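Local coordinates for multisubunit Na+/H+ antiporter, B subunit (Anoxybacillus flavithermus, PDB 6Z16), which forms the B subunit of a multisubunit Na+/H+ antiporter and probably takes part in exchanging sodium ions for protons across the cell membrane, at residues T95-K99 against L111-V115; V15-V20 against A47-L51; L71-L76 against Y122-V126. All coordinates share one frame; numbering follows the deposited sequence.

Contact 1: T95-K99 against L111-V115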
ATOM      1  N   THR B  95      26.037 -14.433  26.349  1.00 33.16           N
ATOM      2  CA  THR B  95      26.915 -14.632  25.197  1.00 33.43           C
ATOM      3  C   THR B  95      26.364 -13.991  23.923  1.00 51.16           C
ATOM      4  O   THR B  95      27.150 -13.516  23.090  1.00 59.72           O
ATOM      5  CB  THR B  95      27.160 -16.132  25.004  1.00 28.73           C
ATOM      6  OG1 THR B  95      27.678 -16.670  26.222  1.00 29.63           O
ATOM      7  CG2 THR B  95      28.183 -16.416  23.922  1.00 25.12           C
ATOM      8  N   HIS B  96      25.033 -13.919  23.788  1.00 47.92           N
ATOM      9  CA  HIS B  96      24.324 -13.136  22.765  1.00 44.15           C
ATOM     10  C   HIS B  96      24.647 -13.594  21.338  1.00 42.51           C
ATOM     11  O   HIS B  96      25.324 -12.914  20.570  1.00 44.43           O
ATOM     12  CB  HIS B  96      24.586 -11.634  22.925  1.00 44.84           C
ATOM     13  CG  HIS B  96      23.863 -11.014  24.078  1.00 52.17           C
ATOM     14  ND1 HIS B  96      24.149  -9.750  24.540  1.00 46.50           N
ATOM     15  CD2 HIS B  96      22.849 -11.475  24.845  1.00 52.25           C
ATOM     16  CE1 HIS B  96      23.352  -9.464  25.553  1.00 44.98           C
ATOM     17  NE2 HIS B  96      22.553 -10.493  25.758  1.00 43.08           N
ATOM     18  N   ALA B  97      24.156 -14.787  21.013  1.00 52.47           N
ATOM     19  CA  ALA B  97      24.086 -15.238  19.629  1.00 62.53           C
ATOM     20  C   ALA B  97      22.730 -14.847  19.031  1.00 63.89           C
ATOM     21  O   ALA B  97      21.946 -14.122  19.647  1.00 63.76           O
ATOM     22  CB  ALA B  97      24.334 -16.740  19.548  1.00 70.50           C
ATOM     23  N   TYR B  98      22.434 -15.324  17.823  1.00 65.16           N
ATOM     24  CA  TYR B  98      21.189 -14.974  17.153  1.00 63.86           C
ATOM     25  C   TYR B  98      20.055 -15.896  17.587  1.00 68.28           C
ATOM     26  O   TYR B  98      20.269 -16.950  18.187  1.00 73.68           O
ATOM     27  CB  TYR B  98      21.348 -15.045  15.638  1.00 65.91           C
ATOM     28  CG  TYR B  98      22.243 -13.984  15.063  1.00 94.23           C
ATOM     29  CD1 TYR B  98      21.763 -12.702  14.818  1.00103.32           C
ATOM     30  CD2 TYR B  98      23.567 -14.260  14.761  1.00103.83           C
ATOM     31  CE1 TYR B  98      22.580 -11.726  14.291  1.00102.40           C
ATOM     32  CE2 TYR B  98      24.394 -13.291  14.234  1.00107.34           C
ATOM     33  CZ  TYR B  98      23.896 -12.028  14.001  1.00111.63           C
ATOM     34  OH  TYR B  98      24.720 -11.066  13.473  1.00105.96           O
ATOM     35  N   LYS B  99      18.829 -15.495  17.256  1.00 70.35           N
ATOM     36  CA  LYS B  99      17.655 -16.251  17.671  1.00 70.69           C
ATOM     37  C   LYS B  99      16.522 -16.025  16.684  1.00 81.59           C
ATOM     38  O   LYS B  99      16.270 -14.889  16.271  1.00 87.43           O
ATOM     39  CB  LYS B  99      17.220 -15.843  19.079  1.00 86.47           C
ATOM     40  CG  LYS B  99      16.101 -16.665  19.685  1.00110.52           C
ATOM     41  CD  LYS B  99      15.837 -16.226  21.117  1.00125.50           C
ATOM     42  CE  LYS B  99      14.820 -17.120  21.807  1.00129.48           C
ATOM     43  NZ  LYS B  99      13.453 -16.980  21.233  1.00129.09           N
ATOM     44  N   LEU B 111      16.870 -12.382  14.863  1.00 93.13           N
ATOM     45  CA  LEU B 111      17.352 -11.171  15.504  1.00 85.05           C
ATOM     46  C   LEU B 111      18.488 -11.488  16.465  1.00 84.20           C
ATOM     47  O   LEU B 111      18.582 -12.593  17.006  1.00 88.72           O
ATOM     48  CB  LEU B 111      16.207 -10.439  16.223  1.00 80.02           C
ATOM     49  CG  LEU B 111      15.345 -11.166  17.257  1.00 81.38           C
ATOM     50  CD1 LEU B 111      15.884 -11.052  18.675  1.00 96.75           C
ATOM     51  CD2 LEU B 111      13.909 -10.663  17.191  1.00 81.07           C
ATOM     52  N   HIS B 112      19.345 -10.495  16.672  1.00 77.00           N
ATOM     53  CA  HIS B 112      20.409 -10.582  17.655  1.00 55.75           C
ATOM     54  C   HIS B 112      19.806 -10.374  19.037  1.00 55.70           C
ATOM     55  O   HIS B 112      18.954  -9.506  19.224  1.00 59.19           O
ATOM     56  CB  HIS B 112      21.466  -9.524  17.348  1.00 62.91           C
ATOM     57  CG  HIS B 112      22.773  -9.740  18.035  1.00 84.16           C
ATOM     58  ND1 HIS B 112      23.027  -9.290  19.311  1.00 95.90           N
ATOM     59  CD2 HIS B 112      23.913 -10.332  17.610  1.00 85.66           C
ATOM     60  CE1 HIS B 112      24.262  -9.610  19.648  1.00 97.90           C
ATOM     61  NE2 HIS B 112      24.821 -10.244  18.633  1.00 90.34           N
ATOM     62  N   THR B 113      20.230 -11.183  20.007  1.00 62.06           N
ATOM     63  CA  THR B 113      19.543 -11.199  21.296  1.00 65.61           C
ATOM     64  C   THR B 113      19.944 -10.070  22.232  1.00 61.30           C
ATOM     65  O   THR B 113      19.451 -10.032  23.364  1.00 59.62           O
ATOM     66  CB  THR B 113      19.758 -12.528  22.014  1.00 70.53           C
ATOM     67  OG1 THR B 113      21.155 -12.779  22.143  1.00 71.64           O
ATOM     68  CG2 THR B 113      19.120 -13.645  21.262  1.00 75.43           C
ATOM     69  N   ALA B 114      20.809  -9.151  21.806  1.00 55.48           N
ATOM     70  CA  ALA B 114      21.029  -7.939  22.583  1.00 51.53           C
ATOM     71  C   ALA B 114      19.831  -6.999  22.518  1.00 68.30           C
ATOM     72  O   ALA B 114      19.678  -6.136  23.392  1.00 73.09           O
ATOM     73  CB  ALA B 114      22.291  -7.235  22.096  1.00 26.75           C
ATOM     74  N   VAL B 115      18.965  -7.177  21.520  1.00 63.87           N
ATOM     75  CA  VAL B 115      17.789  -6.335  21.372  1.00 59.77           C
ATOM     76  C   VAL B 115      16.740  -6.676  22.425  1.00 69.65           C
ATOM     77  O   VAL B 115      16.034  -5.791  22.913  1.00 69.34           O
ATOM     78  CB  VAL B 115      17.263  -6.468  19.932  1.00 63.51           C
ATOM     79  CG1 VAL B 115      16.052  -5.580  19.682  1.00 65.12           C
ATOM     80  CG2 VAL B 115      18.377  -6.144  18.951  1.00 58.60           C
TER

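Contact 2: V15-V20 against A47-L51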
ATOM      1  N   VAL B  15      -0.557  15.092  19.158  1.00 62.60           N
ATOM      2  CA  VAL B  15       0.873  15.181  19.436  1.00 75.04           C
ATOM      3  C   VAL B  15       1.407  13.877  20.034  1.00 71.55           C
ATOM      4  O   VAL B  15       2.547  13.483  19.756  1.00 60.39           O
ATOM      5  CB  VAL B  15       1.137  16.428  20.315  1.00 64.86           C
ATOM      6  CG1 VAL B  15       2.370  16.316  21.152  1.00 52.00           C
ATOM      7  CG2 VAL B  15       1.342  17.632  19.408  1.00 60.84           C
ATOM      8  N   THR B  16       0.568  13.164  20.792  1.00 67.71           N
ATOM      9  CA  THR B  16       0.975  11.882  21.374  1.00 63.11           C
ATOM     10  C   THR B  16       1.406  10.795  20.367  1.00 57.70           C
ATOM     11  O   THR B  16       2.419  10.124  20.650  1.00 57.51           O
ATOM     12  CB  THR B  16      -0.155  11.397  22.301  1.00 64.80           C
ATOM     13  OG1 THR B  16      -0.417  12.394  23.296  1.00 67.13           O
ATOM     14  CG2 THR B  16       0.213  10.109  22.996  1.00 84.81           C
ATOM     15  N   PRO B  17       0.753  10.584  19.198  1.00 53.49           N
ATOM     16  CA  PRO B  17       1.285   9.574  18.262  1.00 51.44           C
ATOM     17  C   PRO B  17       2.670   9.859  17.712  1.00 48.71           C
ATOM     18  O   PRO B  17       3.430   8.908  17.510  1.00 50.51           O
ATOM     19  CB  PRO B  17       0.247   9.563  17.133  1.00 50.21           C
ATOM     20  CG  PRO B  17      -0.968   9.973  17.759  1.00 48.51           C
ATOM     21  CD  PRO B  17      -0.591  11.000  18.749  1.00 52.99           C
ATOM     22  N   ILE B  18       3.046  11.115  17.493  1.00 47.11           N
ATOM     23  CA  ILE B  18       4.381  11.321  16.939  1.00 55.54           C
ATOM     24  C   ILE B  18       5.450  11.165  18.023  1.00 52.66           C
ATOM     25  O   ILE B  18       6.570  10.730  17.730  1.00 49.88           O
ATOM     26  CB  ILE B  18       4.464  12.665  16.184  1.00 80.04           C
ATOM     27  CG1 ILE B  18       5.735  12.721  15.340  1.00 97.27           C
ATOM     28  CG2 ILE B  18       4.421  13.854  17.112  1.00 93.83           C
ATOM     29  CD1 ILE B  18       5.823  11.612  14.331  1.00116.63           C
ATOM     30  N   ILE B  19       5.100  11.408  19.292  1.00 49.26           N
ATOM     31  CA  ILE B  19       6.017  11.100  20.386  1.00 39.01           C
ATOM     32  C   ILE B  19       6.206   9.594  20.515  1.00 40.07           C
ATOM     33  O   ILE B  19       7.327   9.113  20.720  1.00 43.42           O
ATOM     34  CB  ILE B  19       5.515  11.709  21.709  1.00 43.90           C
ATOM     35  CG1 ILE B  19       5.353  13.217  21.596  1.00 48.93           C
ATOM     36  CG2 ILE B  19       6.499  11.438  22.828  1.00 51.99           C
ATOM     37  CD1 ILE B  19       4.703  13.826  22.803  1.00 39.82           C
ATOM     38  N   VAL B  20       5.123   8.824  20.361  1.00 42.09           N
ATOM     39  CA  VAL B  20       5.232   7.372  20.489  1.00 40.10           C
ATOM     40  C   VAL B  20       6.021   6.776  19.323  1.00 37.19           C
ATOM     41  O   VAL B  20       6.882   5.908  19.532  1.00 41.94           O
ATOM     42  CB  VAL B  20       3.836   6.741  20.634  1.00 43.33           C
ATOM     43  CG1 VAL B  20       3.925   5.236  20.646  1.00 40.98           C
ATOM     44  CG2 VAL B  20       3.196   7.198  21.922  1.00 43.18           C
ATOM     45  N   ALA B  47       5.405  10.544  26.686  1.00 62.01           N
ATOM     46  CA  ALA B  47       4.090  10.551  26.047  1.00 55.49           C
ATOM     47  C   ALA B  47       2.987  10.255  27.055  1.00 56.20           C
ATOM     48  O   ALA B  47       1.930  10.908  27.052  1.00 60.19           O
ATOM     49  CB  ALA B  47       4.052   9.534  24.911  1.00 49.88           C
ATOM     50  N   ILE B  48       3.229   9.294  27.951  1.00 59.79           N
ATOM     51  CA  ILE B  48       2.226   9.015  28.979  1.00 52.39           C
ATOM     52  C   ILE B  48       2.139  10.172  29.984  1.00 59.67           C
ATOM     53  O   ILE B  48       1.066  10.447  30.532  1.00 62.03           O
ATOM     54  CB  ILE B  48       2.527   7.666  29.655  1.00 54.17           C
ATOM     55  CG1 ILE B  48       2.652   6.572  28.602  1.00 61.45           C
ATOM     56  CG2 ILE B  48       1.386   7.240  30.551  1.00 55.74           C
ATOM     57  CD1 ILE B  48       3.221   5.289  29.137  1.00 54.35           C
ATOM     58  N   VAL B  49       3.244  10.899  30.193  1.00 59.15           N
ATOM     59  CA  VAL B  49       3.237  12.105  31.028  1.00 58.07           C
ATOM     60  C   VAL B  49       2.370  13.189  30.403  1.00 62.56           C
ATOM     61  O   VAL B  49       1.617  13.880  31.100  1.00 59.65           O
ATOM     62  CB  VAL B  49       4.683  12.590  31.265  1.00 47.86           C
ATOM     63  CG1 VAL B  49       4.733  14.028  31.726  1.00 46.92           C
ATOM     64  CG2 VAL B  49       5.314  11.778  32.336  1.00 48.35           C
ATOM     65  N   LEU B  50       2.460  13.349  29.081  1.00 54.24           N
ATOM     66  CA  LEU B  50       1.618  14.319  28.389  1.00 51.18           C
ATOM     67  C   LEU B  50       0.142  13.954  28.503  1.00 49.21           C
ATOM     68  O   LEU B  50      -0.714  14.830  28.708  1.00 49.13           O
ATOM     69  CB  LEU B  50       2.042  14.415  26.930  1.00 51.20           C
ATOM     70  CG  LEU B  50       1.260  15.413  26.087  1.00 63.94           C
ATOM     71  CD1 LEU B  50       1.412  16.821  26.616  1.00 59.47           C
ATOM     72  CD2 LEU B  50       1.737  15.334  24.669  1.00 65.62           C
ATOM     73  N   LEU B  51      -0.167  12.657  28.413  1.00 51.62           N
ATOM     74  CA  LEU B  51      -1.532  12.201  28.671  1.00 49.76           C
ATOM     75  C   LEU B  51      -1.965  12.456  30.113  1.00 47.11           C
ATOM     76  O   LEU B  51      -3.143  12.728  30.366  1.00 40.71           O
ATOM     77  CB  LEU B  51      -1.656  10.716  28.341  1.00 55.10           C
ATOM     78  CG  LEU B  51      -1.556  10.339  26.868  1.00 54.95           C
ATOM     79  CD1 LEU B  51      -1.447   8.842  26.729  1.00 57.97           C
ATOM     80  CD2 LEU B  51      -2.775  10.837  26.130  1.00 62.29           C
TER

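Contact 3: L71-L76 against Y122-V126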
ATOM      1  N   LEU B  71       5.667  -4.346  35.108  1.00 26.30           N
ATOM      2  CA  LEU B  71       6.522  -4.035  33.964  1.00 32.22           C
ATOM      3  C   LEU B  71       7.998  -4.052  34.324  1.00 41.08           C
ATOM      4  O   LEU B  71       8.813  -4.586  33.559  1.00 44.31           O
ATOM      5  CB  LEU B  71       6.171  -2.684  33.355  1.00 41.39           C
ATOM      6  CG  LEU B  71       4.995  -2.634  32.403  1.00 44.66           C
ATOM      7  CD1 LEU B  71       4.832  -1.218  31.922  1.00 40.56           C
ATOM      8  CD2 LEU B  71       5.279  -3.564  31.245  1.00 30.51           C
ATOM      9  N   VAL B  72       8.370  -3.467  35.468  1.00 42.44           N
ATOM     10  CA  VAL B  72       9.787  -3.473  35.829  1.00 48.46           C
ATOM     11  C   VAL B  72      10.244  -4.882  36.195  1.00 50.10           C
ATOM     12  O   VAL B  72      11.359  -5.295  35.831  1.00 53.88           O
ATOM     13  CB  VAL B  72      10.099  -2.440  36.934  1.00 52.86           C
ATOM     14  CG1 VAL B  72       9.836  -1.057  36.428  1.00 72.73           C
ATOM     15  CG2 VAL B  72       9.300  -2.654  38.186  1.00 47.68           C
ATOM     16  N   ALA B  73       9.361  -5.675  36.826  1.00 41.55           N
ATOM     17  CA  ALA B  73       9.705  -7.059  37.139  1.00 33.76           C
ATOM     18  C   ALA B  73       9.896  -7.896  35.876  1.00 37.79           C
ATOM     19  O   ALA B  73      10.877  -8.641  35.760  1.00 39.79           O
ATOM     20  CB  ALA B  73       8.630  -7.665  38.034  1.00 25.87           C
ATOM     21  N   ILE B  74       9.002  -7.742  34.894  1.00 33.19           N
ATOM     22  CA  ILE B  74       9.080  -8.526  33.667  1.00 29.98           C
ATOM     23  C   ILE B  74      10.261  -8.087  32.796  1.00 28.50           C
ATOM     24  O   ILE B  74      10.898  -8.924  32.146  1.00 29.95           O
ATOM     25  CB  ILE B  74       7.716  -8.457  32.945  1.00 35.12           C
ATOM     26  CG1 ILE B  74       6.677  -9.264  33.723  1.00 33.37           C
ATOM     27  CG2 ILE B  74       7.756  -9.018  31.552  1.00 37.78           C
ATOM     28  CD1 ILE B  74       5.256  -8.988  33.298  1.00 38.08           C
ATOM     29  N   GLY B  75      10.629  -6.802  32.817  1.00 23.73           N
ATOM     30  CA  GLY B  75      11.803  -6.379  32.060  1.00 23.43           C
ATOM     31  C   GLY B  75      13.109  -6.886  32.649  1.00 35.05           C
ATOM     32  O   GLY B  75      14.028  -7.293  31.913  1.00 35.35           O
ATOM     33  N   LEU B  76      13.208  -6.866  33.986  1.00 44.19           N
ATOM     34  CA  LEU B  76      14.310  -7.535  34.675  1.00 38.62           C
ATOM     35  C   LEU B  76      14.370  -9.022  34.325  1.00 49.90           C
ATOM     36  O   LEU B  76      15.459  -9.564  34.081  1.00 51.28           O
ATOM     37  CB  LEU B  76      14.153  -7.326  36.177  1.00 31.75           C
ATOM     38  CG  LEU B  76      14.483  -5.924  36.684  1.00 45.27           C
ATOM     39  CD1 LEU B  76      13.890  -5.679  38.049  1.00 43.68           C
ATOM     40  CD2 LEU B  76      15.979  -5.820  36.764  1.00 46.67           C
ATOM     41  N   TYR B 122      14.070  -1.103  28.227  1.00 33.04           N
ATOM     42  CA  TYR B 122      12.937  -0.271  27.833  1.00 33.49           C
ATOM     43  C   TYR B 122      11.778  -0.399  28.812  1.00 31.13           C
ATOM     44  O   TYR B 122      11.238   0.612  29.288  1.00 34.57           O
ATOM     45  CB  TYR B 122      12.497  -0.676  26.424  1.00 47.65           C
ATOM     46  CG  TYR B 122      11.371   0.129  25.827  1.00 55.02           C
ATOM     47  CD1 TYR B 122      11.614   1.331  25.186  1.00 53.76           C
ATOM     48  CD2 TYR B 122      10.057  -0.313  25.917  1.00 57.63           C
ATOM     49  CE1 TYR B 122      10.583   2.065  24.642  1.00 60.74           C
ATOM     50  CE2 TYR B 122       9.022   0.418  25.390  1.00 62.01           C
ATOM     51  CZ  TYR B 122       9.289   1.603  24.754  1.00 63.34           C
ATOM     52  OH  TYR B 122       8.254   2.327  24.217  1.00 67.71           O
ATOM     53  N   PHE B 123      11.384  -1.639  29.127  1.00 30.47           N
ATOM     54  CA  PHE B 123      10.240  -1.838  30.015  1.00 39.60           C
ATOM     55  C   PHE B 123      10.522  -1.355  31.429  1.00 41.73           C
ATOM     56  O   PHE B 123       9.634  -0.779  32.073  1.00 40.80           O
ATOM     57  CB  PHE B 123       9.800  -3.301  30.062  1.00 54.36           C
ATOM     58  CG  PHE B 123       9.050  -3.751  28.855  1.00 75.75           C
ATOM     59  CD1 PHE B 123       7.812  -3.207  28.567  1.00 84.42           C
ATOM     60  CD2 PHE B 123       9.526  -4.783  28.066  1.00 76.11           C
ATOM     61  CE1 PHE B 123       7.099  -3.626  27.470  1.00 90.42           C
ATOM     62  CE2 PHE B 123       8.816  -5.211  26.975  1.00 78.71           C
ATOM     63  CZ  PHE B 123       7.599  -4.634  26.678  1.00 86.50           C
ATOM     64  N   VAL B 124      11.752  -1.535  31.926  1.00 38.56           N
ATOM     65  CA  VAL B 124      12.023  -1.078  33.286  1.00 33.78           C
ATOM     66  C   VAL B 124      12.086   0.446  33.345  1.00 36.99           C
ATOM     67  O   VAL B 124      11.618   1.050  34.312  1.00 32.79           O
ATOM     68  CB  VAL B 124      13.298  -1.733  33.848  1.00 27.13           C
ATOM     69  CG1 VAL B 124      13.577  -1.251  35.261  1.00 19.04           C
ATOM     70  CG2 VAL B 124      13.126  -3.218  33.885  1.00 32.67           C
ATOM     71  N   VAL B 125      12.601   1.097  32.295  1.00 38.48           N
ATOM     72  CA  VAL B 125      12.654   2.560  32.298  1.00 29.10           C
ATOM     73  C   VAL B 125      11.251   3.162  32.255  1.00 25.62           C
ATOM     74  O   VAL B 125      10.938   4.077  33.038  1.00 34.72           O
ATOM     75  CB  VAL B 125      13.540   3.070  31.147  1.00 25.70           C
ATOM     76  CG1 VAL B 125      13.395   4.552  30.988  1.00 28.60           C
ATOM     77  CG2 VAL B 125      14.985   2.773  31.444  1.00 17.46           C
ATOM     78  N   VAL B 126      10.375   2.616  31.395  1.00 21.92           N
ATOM     79  CA  VAL B 126       8.979   3.065  31.339  1.00 27.00           C
ATOM     80  C   VAL B 126       8.292   2.853  32.684  1.00 29.71           C
ATOM     81  O   VAL B 126       7.645   3.767  33.224  1.00 28.58           O
ATOM     82  CB  VAL B 126       8.217   2.343  30.213  1.00 24.71           C
ATOM     83  CG1 VAL B 126       6.748   2.694  30.265  1.00 16.48           C
ATOM     84  CG2 VAL B 126       8.759   2.727  28.874  1.00 23.90           C
TER

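Contact 1: T95-K99 against L111-V115
Thr-113 faces segment 95-99, its OG1 donating to Ala-97 O at 2.9 Å in the plane of that carbonyl. The Thr-113 backbone N adds a weak bond to the same oxygen. With OG1 between its backbone N and carbonyl carbon (chi1 55°), Thr-113 is left with CG2 turned to the aliphatic base of Lys-99, CG2 to CB 3.6 Å. On the buried side, the imidazole of His-96 lies across the start of helix 114-137: Ala-114 CA sits over its face, 4.2 Å from the ring centroid, a CH-pi contact. Towards solvent the contact thins out. There His-112 presents a ring edge to the face of the exposed Tyr-98 in a T-shaped pair with planes at 89°, its CD2 3.8 Å from Tyr-98 CE1, while its ND1 weakly accepts from Ala-114 N, capping the coming helix. Ala-776 of another antiporter subunit packs on both rings. Ala-97 directs its methyl away, and Lys-99 crosses Thr-113 with the inner part of its chain before its end leads off. The backbone bonds Lys-99 N to Leu-111 O and Leu-111 N to Lys-99 O, each 2.9 Å, make Lys-99 and Leu-111 a hydrogen-bonded pair, followed by Tyr-98 and His-112 as a non-hydrogen-bonded pair: the open end of a two-stranded antiparallel beta hairpin, running directly into a transmembrane helix.

Contact 2: V15-V20 against A47-L51
Leu-50 reaches across to helix 6-28 and sets CD2 among three side chains, 3.7 Å from Val-15 CG1, 3.8 Å from Ile-19 CD1 and 3.9 Å from Thr-16 OG1. Its CG is anti to the backbone N (chi1 -179°), and chi2 of 61° leaves CD2 anti to CA, giving an extended branch that meets Val-15 and Ile-19 at roughly right angles. Ile-19 divides its two arms between neighbours. CG2, anti to the backbone N, rests 3.7 Å from Ala-47 CB, while the outstretched CG1 arm (chi2 173°) carries CD1 to Leu-50. Ala-47 thus offers a single methyl to CG2 of Ile-19 and, at 3.9 Å from CB, to CG2 of Val-20. Thr-16 turns OG1 beside its own backbone N, where the hydroxyl bonds to Thr-12 O one turn back; the polar atom is thereby satisfied although buried among leucine methyls, Leu-51 CD2 included. No hydrogen bond spans the pair, whose short segments run nearly antiparallel with axes 9.8 Å apart. Pro-17 kinks helix 6-28 here, on the side turned from helix 37-54, and touches a bound phosphatidylethanolamine. On the far side of helix 37-54 from helix 6-28, Ile-48 packs on Met-130 and Val-49 on Ile-133 of helix 114-137. Phe-69 of another subunit covers Val-15 and Leu-50, and Ile-37 of a further subunit packs on Pro-17 and Val-20.

Contact 3: L71-L76 against Y122-V126
Val-124 spreads its two methyls over the backbone and side chains of helix 68-88. CG1, anti to the backbone N (chi1 180°), lies 3.9 Å from Val-72 CG1, and CG2 settles against the main chain, 3.4 Å from Val-72 O and 3.7 Å from Leu-76 N. Those two atoms already bond to each other as part of the helix, so the methyl rests on a satisfied peptide surface. Leu-76 touches the same methyl from the side, its CG 4.1 Å from Val-124 CG2 and its side chain crossing that of Val-124 at about a right angle. Ile-797 of a neighbouring subunit packs on both Leu-76 and Val-124. This is a close antiparallel crossing of two transmembrane helices, with segment axes 7.5 Å apart at closest approach and a signed crossing angle of -158°. Gly-75 has no side chain on this face; a CB there would point to the partner helix, consistent with the close spacing. An alanine in place of Val-124 would lose both methyls and would probably leave Val-72 CG1 and Leu-76 CG without the methyls they now pack on, opening a gap beside Gly-75. One residue back, Phe-123 points its CB at helix 68-88, 4.2 Å from Gly-75 CA. With CG beside the backbone N (chi1 -76°), the ring leads on from CB away from helix 68-88, and Leu-71 reaches out to meet it. CD2 of Leu-71 comes within 3.7 Å of Phe-123 CD1, obliquely to the ring. Behind this layer, Val-125 and Val-126 lean on Leu-42 and Thr-44 of helix 37-54. The hydroxyl of Tyr-122 bonds to Thr-44 OG1, while across the pair Ala-73 and Ile-74 pack on Phe-21 of another subunit.

How the contacts relate
From the N terminus, contact 2 comes first: 47-51 returns alongside 15-20, closing a loop that pairs helix 6-28 with helix 37-54. Only after it closes does helix 68-88 open contact 3 at 71-76. The chain then runs on to the beta hairpin, where contact 1 joins 95-99 to 111-115, and continues along helix 114-137 until 122-126 completes contact 3. Contact 1 is therefore enclosed within the larger loop of contact 3, and no loops cross. Contacts 1 and 3 share helix 114-137, their nearest atoms about 7 Å apart. Contact 2 lies across the chain's centre from contact 1, and its nearest atoms are about 5 Å from contact 3.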